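Local coordinates for protein nucleoporin nup120 (Schizosaccharomyces pombe, PDB 4GQ2) that serves as a structural component of the nuclear pore complex, whose members can also act as docking partners for transiently associated nuclear transport factors, at residues A[8-11]-A[16-19]; A[422-427]-A[469-474]; A[435-440]-A[465-470]; A[440-445]-A[457-462]. All coordinates share one frame; numbering follows the deposited sequence.

Contact 1. Residues A[8-11]-A[16-19]; sequences AVVP and SFCL
The apolar part of this contact rests on Val-10 and Phe-17, with Ser-16 filling in beside them. One methyl of the valine does the touching: CG1 stands opposite the backbone N (chi1 -175°), a setting that carries it toward the following loop. There Val-10 CG1 lies 3.9 Å from Phe-17 CE1, slanting in on the ring rather than settling over a face, and the same methyl is 4.0 Å from Ser-16 CB. The hydroxyl of Ser-16 lies over one face of the proline ring, with Ser-16 OG 3.7 Å from each of Pro-11 CB, CG and CD. Val-10 sits near the end of strand 3-11, which runs between strands 390-395 and 539-544 in a sheet of the beta-propeller. Residues 16-19 belong to the link that takes the chain on to strand 21-26 in a different sheet, so the turn back here is made as the chain passes from one sheet to another.

The polar side centres on a single backbone oxygen. Pro-11 O lies in the plane of the Phe-17 ring at its edge, 3.4 Å from Phe-17 CE1 and 3.6 Å from Phe-17 CD1, where it faces weakly positive C-H groups. That same Pro-11 O is 3.4 Å from Ser-16 CB. Around the pair, the ring of Phe-17 stacks on Phe-673 and meets Phe-87 edge-to-face. Arg-680 of helix 672-703 packs on Val-10, Pro-11 and Ser-16, bringing the helical domain against this turn of the propeller.

Contact 2. Residues A[422-427]-A[469-474]; sequences IWLQHI and NAVLSS
Helix segments 422-427 and 469-474 come nearest at Leu-424 and Leu-472, whose CA atoms are 7.2 Å apart. Across that gap Leu-424 supplies the bridging side chain. Its CG stands opposite the backbone N (chi1 -170°), which sends the forked end straight at the other helix, and each prong finds a different residue. Leu-424 CD1 meets the valine methyl Val-471 CG1 at 4.4 Å. The second prong, Leu-424 CD2, comes equally close to Leu-472 CD1, at 4.4 Å. Both approaches are methyl to methyl and rather loose, and the interaction is wholly apolar.

The two helices, 419-428 and 464-478, belong to a run of helices that the chain inserts between strands 390-395 and 520-525 of the propeller sheet. Trp-503 of helix 492-515 packs on both Leu-424 and Val-471, so the small leucine-valine patch is continued by an aromatic from a third helix. Phe-428 also lies against Val-471.

On segment 469-474 itself, the hydroxyl of Ser-474 turns back on its own helix: Ser-474 OG donates to Val-471 O at 3.1 Å, sitting 31° out of the carbonyl plane with a C=O...OG angle of 121°. In addition to its helical neighbours, Leu-472 packs, together with Asn-469 and Ser-473, on apolar side chains from the chain of another protein.

Contact 3. Residues A[435-440]-A[465-470]; sequences ESIQVA and SELKNA
Leu-467 is the knuckle that helix 464-478 pushes at helix 434-443, and it meets Ile-437 and Gln-438 there. All the contact across the segments is van der Waals. With CG opposite the backbone N (chi1 -175°), the leucine reaches out from its helix so that both methyls touch. Leu-467 CD1 is 4.0 Å from Gln-438 CG, and Leu-467 CD2 is 4.2 Å from that same methylene. The glutamine therefore contributes the aliphatic part of its chain, lying across the leucine at about a right angle. Ile-437 adds its short branch: Ile-437 CG2 stands 4.3 Å from Leu-467 CD2, while its longer branch heads elsewhere. The nearest backbones here, at Gln-438 and Leu-467, have their CA atoms 7.8 Å apart.

This is helix packing inside the helical insertion of the propeller, where 434-443 and 464-478 lie side by side with the short helix 453-459 between them in the chain. Phe-428, from helix 419-428, touches Ile-437, Leu-467 and Lys-468 and so extends the apolar cluster. On another side of helix 434-443, Ser-436 and Val-439 pack on helix 492-515 and on Phe-51 of helix 46-55.

The polar bonds stay within each helix and the residues just before it. Val-439 N donates to Glu-435 O at 2.8 Å, and Asn-469 N donates to Ser-465 O at 2.9 Å. Ser-436 OG bonds Ser-433 O near the start of helix 434-443, and a weak bond links Glu-466 N to Thr-463 OG1 at the start of the other.

Contact 4. Residues A[440-445]-A[457-462]; sequences ALLSFQ and DKFGAL
Phe-459 drives its ring at the C-terminal end of helix 434-443, where Leu-441, Leu-442 and Gln-445 receive it. From CB, the ring is directed at the other segment, and the first of its atoms to make contact is CD2, 3.5 Å from Leu-442 CD1. One step further, Phe-459 CE2 is even nearer that methyl, Leu-442 CD1, at 3.4 Å, which is tight for two carbons. The leucine makes this approach with a first torsion of -110°, well away from a staggered value, and its methyl comes at the ring on a slant.

CE2 also begins the overlap with Leu-441, whose side chain crosses the phenylalanine roughly at a right angle. Leu-441 CD2 lies over one face, 4.0 Å from the ring centroid and 27° off the normal, a CH-pi contact. At the tip, Phe-459 CZ is 3.6 Å from Leu-441 CD2.

Phe-459 also opens a type I beta turn to Leu-462, closed by Leu-462 N to Phe-459 O at 3.1 Å. The ring thus projects from the turn linking helix 453-459 to helix 464-478, in the helical insertion of the propeller. It plugs against the place where helix 434-443 gives way to loop.

The tip has a second neighbour: Gln-445 NE2 is 3.6 Å from Phe-459 CZ, at the ring edge, the amide plane turned 49° from the ring. Behind the leucines, Leu-441 packs on Ala-470 and Val-471 of helix 464-478, and Leu-442 on Leu-50 of helix 46-55.

Starting from the N terminus, contact 1 comes first and closes a short turn of four residues where strand 3-11 hands over to the link toward strand 21-26. It stands apart from the others, its centre 16 to 20 Å from theirs. Much later, the chain enters the helical insertion, which holds the other three. Contact 2 opens first, on helix 419-428, and contact 3 opens later, on helix 434-443, but both close on the same stretch of helix 464-478; contact 4 lies within the loops of both. Contacts 2 and 3 share Asn-469 and Ala-470, and contacts 3 and 4 share Ala-440. Together they tie helices 419-428, 434-443, 453-459 and 464-478 into one cluster.

Contact 1. Residues A[8-11]-A[16-19]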
loop_
_atom_site.group_PDB
_atom_site.type_symbol
_atom_site.label_atom_id
_atom_site.label_comp_id
_atom_site.label_asym_id
_atom_site.label_seq_id
_atom_site.Cartn_x
_atom_site.Cartn_y
_atom_site.Cartn_z
ATOM N N ALA A 8 -18.711 -0.738 0.502
ATOM C CA ALA A 8 -17.336 -0.444 0.858
ATOM C C ALA A 8 -17.120 -0.950 2.276
ATOM O O ALA A 8 -17.837 -0.556 3.188
ATOM C CB ALA A 8 -17.082 1.050 0.779
ATOM N N VAL A 9 -16.132 -1.822 2.446
ATOM C CA VAL A 9 -15.870 -2.483 3.717
ATOM C C VAL A 9 -14.642 -1.881 4.400
ATOM O O VAL A 9 -13.599 -1.714 3.772
ATOM C CB VAL A 9 -15.645 -4.007 3.509
ATOM C CG1 VAL A 9 -15.311 -4.693 4.824
ATOM C CG2 VAL A 9 -16.872 -4.662 2.888
ATOM N N VAL A 10 -14.767 -1.557 5.683
ATOM C CA VAL A 10 -13.617 -1.133 6.481
ATOM C C VAL A 10 -13.533 -1.990 7.747
ATOM O O VAL A 10 -14.486 -2.041 8.525
ATOM C CB VAL A 10 -13.662 0.373 6.844
ATOM C CG1 VAL A 10 -12.393 0.797 7.573
ATOM C CG2 VAL A 10 -13.833 1.218 5.601
ATOM N N PRO A 11 -12.398 -2.689 7.943
ATOM C CA PRO A 11 -12.227 -3.455 9.160
ATOM C C PRO A 11 -12.196 -2.513 10.351
ATOM O O PRO A 11 -11.702 -1.393 10.239
ATOM C CB PRO A 11 -10.848 -4.110 8.973
ATOM C CG PRO A 11 -10.642 -4.150 7.504
ATOM C CD PRO A 11 -11.265 -2.872 7.020
ATOM N N SER A 16 -6.773 0.376 10.234
ATOM C CA SER A 16 -7.663 0.759 9.134
ATOM C C SER A 16 -8.301 2.122 9.350
ATOM O O SER A 16 -8.693 2.782 8.390
ATOM C CB SER A 16 -8.758 -0.288 8.908
ATOM O OG SER A 16 -8.209 -1.550 8.566
ATOM N N PHE A 17 -8.404 2.531 10.610
ATOM C CA PHE A 17 -8.967 3.835 10.970
ATOM C C PHE A 17 -7.883 4.906 11.162
ATOM O O PHE A 17 -8.198 6.028 11.553
ATOM C CB PHE A 17 -9.793 3.710 12.255
ATOM C CG PHE A 17 -11.210 3.260 12.037
ATOM C CD1 PHE A 17 -11.495 1.988 11.553
ATOM C CD2 PHE A 17 -12.272 4.109 12.337
ATOM C CE1 PHE A 17 -12.811 1.577 11.353
ATOM C CE2 PHE A 17 -13.589 3.700 12.149
ATOM C CZ PHE A 17 -13.861 2.432 11.656
ATOM N N CYS A 18 -6.617 4.564 10.892
ATOM C CA CYS A 18 -5.482 5.484 11.117
ATOM C C CYS A 18 -5.432 6.018 12.550
ATOM O O CYS A 18 -5.187 7.205 12.774
ATOM C CB CYS A 18 -5.495 6.660 10.137
ATOM S SG CYS A 18 -5.683 6.198 8.410
ATOM N N LEU A 19 -5.660 5.135 13.515
ATOM C CA LEU A 19 -5.673 5.536 14.905
ATOM C C LEU A 19 -4.299 5.367 15.531
ATOM O O LEU A 19 -3.534 4.487 15.139
ATOM C CB LEU A 19 -6.703 4.718 15.678
ATOM C CG LEU A 19 -8.186 4.844 15.297
ATOM C CD1 LEU A 19 -9.043 4.075 16.298
ATOM C CD2 LEU A 19 -8.660 6.292 15.183
#

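Contact 2. Residues A[422-427]-A[469-474]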
loop_
_atom_site.group_PDB
_atom_site.type_symbol
_atom_site.label_atom_id
_atom_site.label_comp_id
_atom_site.label_asym_id
_atom_site.label_seq_id
_atom_site.Cartn_x
_atom_site.Cartn_y
_atom_site.Cartn_z
ATOM N N ILE A 422 5.165 -11.592 -2.773
ATOM C CA ILE A 422 3.825 -11.682 -3.373
ATOM C C ILE A 422 2.755 -12.094 -2.366
ATOM O O ILE A 422 1.692 -11.462 -2.291
ATOM C CB ILE A 422 3.800 -12.621 -4.595
ATOM C CG1 ILE A 422 4.744 -12.098 -5.691
ATOM C CG2 ILE A 422 2.378 -12.774 -5.119
ATOM C CD1 ILE A 422 5.119 -13.139 -6.732
ATOM N N TRP A 423 3.038 -13.131 -1.580
ATOM C CA TRP A 423 2.092 -13.580 -0.544
ATOM C C TRP A 423 1.873 -12.559 0.539
ATOM O O TRP A 423 0.760 -12.388 1.017
ATOM C CB TRP A 423 2.537 -14.902 0.065
ATOM C CG TRP A 423 1.990 -16.115 -0.642
ATOM C CD1 TRP A 423 2.701 -17.082 -1.348
ATOM C CD2 TRP A 423 0.584 -16.547 -0.715
ATOM N NE1 TRP A 423 1.853 -18.054 -1.842
ATOM C CE2 TRP A 423 0.575 -17.790 -1.501
ATOM C CE3 TRP A 423 -0.621 -16.041 -0.239
ATOM C CZ2 TRP A 423 -0.599 -18.472 -1.784
ATOM C CZ3 TRP A 423 -1.799 -16.744 -0.527
ATOM C CH2 TRP A 423 -1.784 -17.932 -1.280
ATOM N N LEU A 424 2.936 -11.867 0.936
ATOM C CA LEU A 424 2.839 -10.835 1.962
ATOM C C LEU A 424 1.947 -9.694 1.470
ATOM O O LEU A 424 1.050 -9.254 2.190
ATOM C CB LEU A 424 4.224 -10.313 2.326
ATOM C CG LEU A 424 4.371 -9.391 3.532
ATOM C CD1 LEU A 424 4.203 -10.184 4.821
ATOM C CD2 LEU A 424 5.722 -8.683 3.504
ATOM N N GLN A 425 2.182 -9.235 0.241
ATOM C CA GLN A 425 1.326 -8.215 -0.358
ATOM C C GLN A 425 -0.142 -8.631 -0.342
ATOM O O GLN A 425 -0.998 -7.875 0.116
ATOM C CB GLN A 425 1.760 -7.876 -1.784
ATOM C CG GLN A 425 2.489 -6.547 -1.899
ATOM C CD GLN A 425 1.922 -5.648 -2.994
ATOM O OE1 GLN A 425 2.417 -4.543 -3.225
ATOM N NE2 GLN A 425 0.873 -6.114 -3.667
ATOM N N HIS A 426 -0.410 -9.846 -0.809
ATOM C CA HIS A 426 -1.762 -10.378 -0.876
ATOM C C HIS A 426 -2.464 -10.444 0.460
ATOM O O HIS A 426 -3.634 -10.083 0.570
ATOM C CB HIS A 426 -1.762 -11.754 -1.542
ATOM C CG HIS A 426 -3.101 -12.443 -1.493
ATOM N ND1 HIS A 426 -3.410 -13.359 -0.557
ATOM C CD2 HIS A 426 -4.237 -12.293 -2.285
ATOM C CE1 HIS A 426 -4.672 -13.784 -0.744
ATOM N NE2 HIS A 426 -5.177 -13.131 -1.803
ATOM N N ILE A 427 -1.761 -10.904 1.485
ATOM C CA ILE A 427 -2.350 -11.031 2.818
ATOM C C ILE A 427 -2.637 -9.673 3.479
ATOM O O ILE A 427 -3.651 -9.518 4.157
ATOM C CB ILE A 427 -1.459 -11.897 3.726
ATOM C CG1 ILE A 427 -1.448 -13.337 3.206
ATOM C CG2 ILE A 427 -1.931 -11.848 5.179
ATOM C CD1 ILE A 427 -0.367 -14.203 3.815
ATOM N N ASN A 469 6.872 -7.872 9.116
ATOM C CA ASN A 469 8.165 -8.520 9.322
ATOM C C ASN A 469 8.089 -9.781 10.186
ATOM O O ASN A 469 8.825 -10.740 9.956
ATOM C CB ASN A 469 9.164 -7.524 9.916
ATOM C CG ASN A 469 9.405 -6.331 9.004
ATOM O OD1 ASN A 469 9.225 -6.411 7.782
ATOM N ND2 ASN A 469 9.804 -5.216 9.593
ATOM N N ALA A 470 7.190 -9.769 11.168
ATOM C CA ALA A 470 7.031 -10.878 12.080
ATOM C C ALA A 470 6.369 -12.049 11.352
ATOM O O ALA A 470 6.756 -13.202 11.551
ATOM C CB ALA A 470 6.222 -10.451 13.298
ATOM N N VAL A 471 5.385 -11.739 10.503
ATOM C CA VAL A 471 4.719 -12.751 9.682
ATOM C C VAL A 471 5.724 -13.394 8.743
ATOM O O VAL A 471 5.857 -14.612 8.736
ATOM C CB VAL A 471 3.516 -12.179 8.887
ATOM C CG1 VAL A 471 3.072 -13.147 7.802
ATOM C CG2 VAL A 471 2.342 -11.913 9.811
ATOM N N LEU A 472 6.445 -12.571 7.976
ATOM C CA LEU A 472 7.437 -13.074 7.037
ATOM C C LEU A 472 8.514 -13.875 7.760
ATOM O O LEU A 472 8.884 -14.973 7.327
ATOM C CB LEU A 472 8.078 -11.939 6.222
ATOM C CG LEU A 472 9.103 -12.377 5.154
ATOM C CD1 LEU A 472 9.162 -11.407 3.983
ATOM C CD2 LEU A 472 10.498 -12.581 5.735
ATOM N N SER A 473 9.024 -13.305 8.848
ATOM C CA SER A 473 10.084 -13.934 9.625
ATOM C C SER A 473 9.680 -15.316 10.115
ATOM O O SER A 473 10.452 -16.257 10.009
ATOM C CB SER A 473 10.485 -13.052 10.808
ATOM O OG SER A 473 11.408 -13.727 11.636
ATOM N N SER A 474 8.470 -15.436 10.649
ATOM C CA SER A 474 8.037 -16.693 11.239
ATOM C C SER A 474 7.770 -17.783 10.190
ATOM O O SER A 474 7.978 -18.963 10.464
ATOM C CB SER A 474 6.817 -16.479 12.134
ATOM O OG SER A 474 5.658 -16.257 11.362
#

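Contact 3. Residues A[435-440]-A[465-470]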
loop_
_atom_site.group_PDB
_atom_site.type_symbol
_atom_site.label_atom_id
_atom_site.label_comp_id
_atom_site.label_asym_id
_atom_site.label_seq_id
_atom_site.Cartn_x
_atom_site.Cartn_y
_atom_site.Cartn_z
ATOM N N GLU A 435 -6.422 -8.203 13.557
ATOM C CA GLU A 435 -6.482 -9.203 14.625
ATOM C C GLU A 435 -6.363 -10.628 14.104
ATOM O O GLU A 435 -5.636 -11.433 14.683
ATOM C CB GLU A 435 -7.725 -9.039 15.498
ATOM C CG GLU A 435 -7.641 -7.868 16.462
ATOM C CD GLU A 435 -8.011 -6.546 15.810
ATOM O OE1 GLU A 435 -8.557 -6.560 14.684
ATOM O OE2 GLU A 435 -7.768 -5.491 16.428
ATOM N N SER A 436 -7.049 -10.921 12.999
ATOM C CA SER A 436 -6.994 -12.247 12.384
ATOM C C SER A 436 -5.574 -12.640 11.984
ATOM O O SER A 436 -5.202 -13.807 12.096
ATOM C CB SER A 436 -7.932 -12.337 11.188
ATOM O OG SER A 436 -7.487 -11.501 10.145
ATOM N N ILE A 437 -4.781 -11.662 11.547
ATOM C CA ILE A 437 -3.367 -11.903 11.234
ATOM C C ILE A 437 -2.575 -12.181 12.517
ATOM O O ILE A 437 -1.796 -13.143 12.576
ATOM C CB ILE A 437 -2.734 -10.756 10.405
ATOM C CG1 ILE A 437 -3.434 -10.622 9.039
ATOM C CG2 ILE A 437 -1.240 -10.976 10.211
ATOM C CD1 ILE A 437 -2.963 -9.454 8.188
ATOM N N GLN A 438 -2.803 -11.360 13.545
ATOM C CA GLN A 438 -2.122 -11.523 14.832
ATOM C C GLN A 438 -2.419 -12.868 15.479
ATOM O O GLN A 438 -1.510 -13.549 15.948
ATOM C CB GLN A 438 -2.503 -10.407 15.801
ATOM C CG GLN A 438 -2.039 -9.030 15.384
ATOM C CD GLN A 438 -2.639 -7.931 16.234
ATOM O OE1 GLN A 438 -3.644 -8.131 16.918
ATOM N NE2 GLN A 438 -2.020 -6.760 16.200
ATOM N N VAL A 439 -3.692 -13.246 15.507
ATOM C CA VAL A 439 -4.088 -14.535 16.076
ATOM C C VAL A 439 -3.571 -15.693 15.231
ATOM O O VAL A 439 -3.057 -16.667 15.775
ATOM C CB VAL A 439 -5.613 -14.630 16.294
ATOM C CG1 VAL A 439 -6.018 -16.043 16.685
ATOM C CG2 VAL A 439 -6.035 -13.644 17.373
ATOM N N ALA A 440 -3.683 -15.579 13.907
ATOM C CA ALA A 440 -3.098 -16.571 13.006
ATOM C C ALA A 440 -1.592 -16.719 13.242
ATOM O O ALA A 440 -1.062 -17.830 13.238
ATOM C CB ALA A 440 -3.372 -16.203 11.564
ATOM N N SER A 465 4.415 -2.493 10.261
ATOM C CA SER A 465 5.627 -2.966 9.599
ATOM C C SER A 465 6.269 -4.083 10.402
ATOM O O SER A 465 6.728 -5.069 9.831
ATOM C CB SER A 465 6.631 -1.831 9.388
ATOM O OG SER A 465 6.195 -0.971 8.351
ATOM N N GLU A 466 6.289 -3.921 11.724
ATOM C CA GLU A 466 6.787 -4.958 12.613
ATOM C C GLU A 466 5.946 -6.223 12.474
ATOM O O GLU A 466 6.489 -7.326 12.493
ATOM C CB GLU A 466 6.830 -4.474 14.067
ATOM C CG GLU A 466 8.114 -3.730 14.436
ATOM C CD GLU A 466 7.989 -2.864 15.688
ATOM O OE1 GLU A 466 7.309 -3.273 16.655
ATOM O OE2 GLU A 466 8.583 -1.761 15.706
ATOM N N LEU A 467 4.632 -6.055 12.307
ATOM C CA LEU A 467 3.727 -7.191 12.113
ATOM C C LEU A 467 4.025 -7.926 10.807
ATOM O O LEU A 467 4.114 -9.159 10.790
ATOM C CB LEU A 467 2.254 -6.754 12.162
ATOM C CG LEU A 467 1.192 -7.857 12.087
ATOM C CD1 LEU A 467 1.346 -8.853 13.229
ATOM C CD2 LEU A 467 -0.202 -7.251 12.096
ATOM N N LYS A 468 4.174 -7.155 9.727
ATOM C CA LYS A 468 4.561 -7.681 8.414
ATOM C C LYS A 468 5.862 -8.467 8.487
ATOM O O LYS A 468 5.941 -9.585 7.986
ATOM C CB LYS A 468 4.696 -6.553 7.390
ATOM C CG LYS A 468 3.403 -6.212 6.677
ATOM C CD LYS A 468 3.677 -5.652 5.293
ATOM C CE LYS A 468 3.490 -4.150 5.257
ATOM N NZ LYS A 468 2.064 -3.808 5.518
ATOM N N ASN A 469 6.872 -7.872 9.116
ATOM C CA ASN A 469 8.165 -8.520 9.322
ATOM C C ASN A 469 8.089 -9.781 10.186
ATOM O O ASN A 469 8.825 -10.740 9.956
ATOM C CB ASN A 469 9.164 -7.524 9.916
ATOM C CG ASN A 469 9.405 -6.331 9.004
ATOM O OD1 ASN A 469 9.225 -6.411 7.782
ATOM N ND2 ASN A 469 9.804 -5.216 9.593
ATOM N N ALA A 470 7.190 -9.769 11.168
ATOM C CA ALA A 470 7.031 -10.878 12.080
ATOM C C ALA A 470 6.369 -12.049 11.352
ATOM O O ALA A 470 6.756 -13.202 11.551
ATOM C CB ALA A 470 6.222 -10.451 13.298
#

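Contact 4. Residues A[440-445]-A[457-462]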
loop_
_atom_site.group_PDB
_atom_site.type_symbol
_atom_site.label_atom_id
_atom_site.label_comp_id
_atom_site.label_asym_id
_atom_site.label_seq_id
_atom_site.Cartn_x
_atom_site.Cartn_y
_atom_site.Cartn_z
ATOM N N ALA A 440 -3.683 -15.579 13.907
ATOM C CA ALA A 440 -3.098 -16.571 13.006
ATOM C C ALA A 440 -1.592 -16.719 13.242
ATOM O O ALA A 440 -1.062 -17.830 13.238
ATOM C CB ALA A 440 -3.372 -16.203 11.564
ATOM N N LEU A 441 -0.913 -15.593 13.454
ATOM C CA LEU A 441 0.518 -15.589 13.735
ATOM C C LEU A 441 0.883 -16.384 14.997
ATOM O O LEU A 441 1.914 -17.057 15.022
ATOM C CB LEU A 441 1.045 -14.151 13.831
ATOM C CG LEU A 441 2.564 -13.975 13.860
ATOM C CD1 LEU A 441 3.206 -14.633 12.644
ATOM C CD2 LEU A 441 2.923 -12.499 13.932
ATOM N N LEU A 442 0.043 -16.288 16.030
ATOM C CA LEU A 442 0.180 -17.077 17.262
ATOM C C LEU A 442 0.265 -18.576 16.976
ATOM O O LEU A 442 1.189 -19.258 17.419
ATOM C CB LEU A 442 -1.013 -16.818 18.181
ATOM C CG LEU A 442 -0.904 -16.042 19.496
ATOM C CD1 LEU A 442 -0.435 -14.610 19.312
ATOM C CD2 LEU A 442 -2.262 -16.066 20.182
ATOM N N SER A 443 -0.711 -19.067 16.219
ATOM C CA SER A 443 -0.811 -20.470 15.835
ATOM C C SER A 443 0.443 -20.981 15.120
ATOM O O SER A 443 0.798 -22.155 15.240
ATOM C CB SER A 443 -2.058 -20.669 14.964
ATOM O OG SER A 443 -2.080 -21.949 14.354
ATOM N N PHE A 444 1.111 -20.095 14.384
ATOM C CA PHE A 444 2.331 -20.448 13.650
ATOM C C PHE A 444 3.572 -20.295 14.533
ATOM O O PHE A 444 4.692 -20.137 14.040
ATOM C CB PHE A 444 2.439 -19.635 12.344
ATOM C CG PHE A 444 1.700 -20.250 11.179
ATOM C CD1 PHE A 444 0.348 -20.601 11.288
ATOM C CD2 PHE A 444 2.348 -20.479 9.966
ATOM C CE1 PHE A 444 -0.332 -21.175 10.220
ATOM C CE2 PHE A 444 1.668 -21.046 8.891
ATOM C CZ PHE A 444 0.329 -21.397 9.020
ATOM N N GLN A 445 3.343 -20.341 15.844
ATOM C CA GLN A 445 4.390 -20.271 16.864
ATOM C C GLN A 445 3.945 -21.131 18.054
ATOM O O GLN A 445 3.385 -22.216 17.864
ATOM C CB GLN A 445 4.640 -18.817 17.298
ATOM C CG GLN A 445 5.051 -17.866 16.176
ATOM C CD GLN A 445 5.343 -16.447 16.646
ATOM O OE1 GLN A 445 6.162 -15.747 16.049
ATOM N NE2 GLN A 445 4.674 -16.015 17.714
ATOM N N ASP A 457 -1.964 -9.630 23.149
ATOM C CA ASP A 457 -1.828 -8.252 23.618
ATOM C C ASP A 457 -0.455 -7.677 23.295
ATOM O O ASP A 457 -0.318 -6.472 23.076
ATOM C CB ASP A 457 -2.098 -8.166 25.124
ATOM C CG ASP A 457 -3.561 -8.386 25.471
ATOM O OD1 ASP A 457 -4.150 -9.386 25.006
ATOM O OD2 ASP A 457 -4.123 -7.561 26.220
ATOM N N LYS A 458 0.552 -8.549 23.266
ATOM C CA LYS A 458 1.916 -8.174 22.891
ATOM C C LYS A 458 2.021 -7.781 21.414
ATOM O O LYS A 458 2.679 -6.792 21.078
ATOM C CB LYS A 458 2.893 -9.311 23.207
ATOM C CG LYS A 458 3.169 -9.504 24.691
ATOM C CD LYS A 458 3.808 -10.857 24.979
ATOM C CE LYS A 458 5.223 -10.965 24.422
ATOM N NZ LYS A 458 6.151 -9.982 25.047
ATOM N N PHE A 459 1.368 -8.556 20.543
ATOM C CA PHE A 459 1.314 -8.250 19.110
ATOM C C PHE A 459 0.585 -6.934 18.827
ATOM O O PHE A 459 0.830 -6.295 17.804
ATOM C CB PHE A 459 0.658 -9.390 18.320
ATOM C CG PHE A 459 1.567 -10.563 18.049
ATOM C CD1 PHE A 459 2.954 -10.425 18.068
ATOM C CD2 PHE A 459 1.031 -11.803 17.728
ATOM C CE1 PHE A 459 3.784 -11.509 17.804
ATOM C CE2 PHE A 459 1.856 -12.890 17.461
ATOM C CZ PHE A 459 3.234 -12.745 17.502
ATOM N N GLY A 460 -0.307 -6.545 19.736
ATOM C CA GLY A 460 -1.050 -5.289 19.627
ATOM C C GLY A 460 -0.184 -4.055 19.822
ATOM O O GLY A 460 -0.576 -2.949 19.436
ATOM N N ALA A 461 0.991 -4.244 20.425
ATOM C CA ALA A 461 1.975 -3.168 20.590
ATOM C C ALA A 461 3.009 -3.154 19.456
ATOM O O ALA A 461 3.939 -2.343 19.461
ATOM C CB ALA A 461 2.661 -3.266 21.946
ATOM N N LEU A 462 2.836 -4.056 18.491
ATOM C CA LEU A 462 3.632 -4.058 17.266
ATOM C C LEU A 462 3.068 -3.077 16.249
ATOM O O LEU A 462 1.848 -2.983 16.072
ATOM C CB LEU A 462 3.683 -5.465 16.650
ATOM C CG LEU A 462 4.950 -6.325 16.761
ATOM C CD1 LEU A 462 5.549 -6.341 18.167
ATOM C CD2 LEU A 462 4.664 -7.740 16.263
#